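Local coordinates for AtGH3.15 acyl acid amido synthetase (Arabidopsis thaliana, PDB 6E1Q), which uses ATP to join amino acids, glutamine and possibly cysteine, to the auxin precursor indole-3-butyric acid, and also acts on the herbicide 2,4-DB, at residues 217-220 and 221-224. Numbering follows the deposited sequence.
Sequences APFA and SSFL. With CFA ((2,4-dichlorophenoxy)acetic acid), chain C.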
loop_
_atom_site.group_PDB
_atom_site.type_symbol
_atom_site.label_atom_id
_atom_site.label_comp_id
_atom_site.label_asym_id
_atom_site.label_seq_id
_atom_site.Cartn_x
_atom_site.Cartn_y
_atom_site.Cartn_z
ATOM N N ALA A 217 -0.762 -9.721 0.605
ATOM C CA ALA A 217 -1.654 -8.774 1.257
ATOM C C ALA A 217 -1.349 -7.406 0.686
ATOM O O ALA A 217 -0.293 -7.206 0.080
ATOM C CB ALA A 217 -1.471 -8.789 2.783
ATOM N N PRO A 218 -2.243 -6.436 0.864
ATOM C CA PRO A 218 -1.941 -5.099 0.325
ATOM C C PRO A 218 -0.632 -4.515 0.848
ATOM O O PRO A 218 0.208 -4.074 0.049
ATOM C CB PRO A 218 -3.162 -4.267 0.749
ATOM C CG PRO A 218 -4.265 -5.281 0.953
ATOM C CD PRO A 218 -3.582 -6.506 1.493
ATOM N N PHE A 219 -0.421 -4.511 2.161
ATOM C CA PHE A 219 0.722 -3.839 2.776
ATOM C C PHE A 219 1.496 -4.773 3.701
ATOM O O PHE A 219 0.946 -5.731 4.246
ATOM C CB PHE A 219 0.278 -2.634 3.606
ATOM C CG PHE A 219 -0.845 -1.844 2.999
ATOM C CD1 PHE A 219 -0.734 -1.315 1.726
ATOM C CD2 PHE A 219 -1.996 -1.583 3.729
ATOM C CE1 PHE A 219 -1.760 -0.561 1.173
ATOM C CE2 PHE A 219 -3.034 -0.824 3.186
ATOM C CZ PHE A 219 -2.915 -0.315 1.910
ATOM N N ALA A 220 2.776 -4.437 3.920
ATOM C CA ALA A 220 3.557 -5.109 4.961
ATOM C C ALA A 220 2.805 -5.145 6.294
ATOM O O ALA A 220 2.748 -6.183 6.957
ATOM C CB ALA A 220 4.912 -4.417 5.137
ATOM N N SER A 221 2.200 -4.024 6.696
ATOM C CA SER A 221 1.530 -3.996 7.989
ATOM C C SER A 221 0.268 -4.847 8.001
ATOM O O SER A 221 -0.189 -5.236 9.085
ATOM C CB SER A 221 1.213 -2.546 8.390
ATOM O OG SER A 221 0.489 -1.859 7.387
ATOM N N SER A 222 -0.289 -5.160 6.823
ATOM C CA SER A 222 -1.482 -6.003 6.763
ATOM C C SER A 222 -1.235 -7.357 7.395
ATOM O O SER A 222 -2.146 -7.934 7.998
ATOM C CB SER A 222 -1.952 -6.195 5.312
ATOM O OG SER A 222 -1.953 -4.969 4.599
ATOM N N PHE A 223 -0.018 -7.886 7.255
ATOM C CA PHE A 223 0.304 -9.198 7.801
ATOM C C PHE A 223 0.298 -9.211 9.322
ATOM O O PHE A 223 -0.046 -10.236 9.926
ATOM C CB PHE A 223 1.661 -9.657 7.284
ATOM C CG PHE A 223 1.628 -10.096 5.863
ATOM C CD1 PHE A 223 1.086 -11.320 5.527
ATOM C CD2 PHE A 223 2.095 -9.269 4.854
ATOM C CE1 PHE A 223 1.035 -11.727 4.223
ATOM C CE2 PHE A 223 2.055 -9.679 3.524
ATOM C CZ PHE A 223 1.519 -10.905 3.210
ATOM N N LEU A 224 0.634 -8.086 9.957
ATOM C CA LEU A 224 0.669 -8.040 11.416
ATOM C C LEU A 224 -0.716 -8.222 12.011
ATOM O O LEU A 224 -0.866 -8.821 13.079
ATOM C CB LEU A 224 1.266 -6.717 11.888
ATOM C CG LEU A 224 2.499 -6.319 11.101
ATOM C CD1 LEU A 224 3.006 -4.943 11.552
ATOM C CD2 LEU A 224 3.551 -7.397 11.244
HETATM C C1 CFA C . -0.340 -11.574 -4.613
HETATM C C2 CFA C . -0.201 -10.353 -5.518
HETATM C "C1'" CFA C . -1.154 -8.739 -4.040
HETATM C "C2'" CFA C . -1.047 -7.609 -3.242
HETATM C "C3'" CFA C . -2.139 -7.174 -2.532
HETATM C "C4'" CFA C . -3.323 -7.860 -2.615
HETATM C "C5'" CFA C . -3.452 -8.978 -3.403
HETATM CL CL3 CFA C . 0.466 -6.675 -3.087
HETATM C "C6'" CFA C . -2.363 -9.412 -4.119
HETATM O O1 CFA C . -0.909 -12.612 -5.038
HETATM O O2 CFA C . 0.094 -11.527 -3.439
HETATM O "O1'" CFA C . -0.042 -9.185 -4.763
HETATM CL CL4 CFA C . -4.703 -7.277 -1.685
#
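A217 CB lies over one face of the F223 ring, 3.9 Å from its centroid and 22° off the normal, a CH-pi contact offset toward the rim. A217 CB also meets S222 CB at 3.7 Å. A217 O turns to the bound (2,4-dichlorophenoxy)acetic acid, 3.2 Å from its C3'. P218 makes the corner after strand 212-217; P218 CG sits 3.3 Å from the ligand atom CL4, and its CB covers one face of the F219 ring. F219 is tied to the first turn of helix 220-243 twice. F219 N donates to S222 OG at 2.9 Å, and F219 O accepts from S222 N at 2.9 Å. The S222 torsion, chi1 -45°, sets OG anti to its carbonyl carbon, which brings it to F219 N. A220 O takes a 3.3 Å bond from F223 N and lies at the edge of the F223 ring, in its plane. L312 of helix 309-316 touches both A220 and F223. Replacing F223 by an alanine would probably leave the A217 methyl without the ring over it and L312 with a gap beside it. At this strand-to-helix turn of the GH3 N-terminal domain, first-turn groups thus satisfy the F219 backbone, while apolar packing backs A217, a ligand-pocket residue.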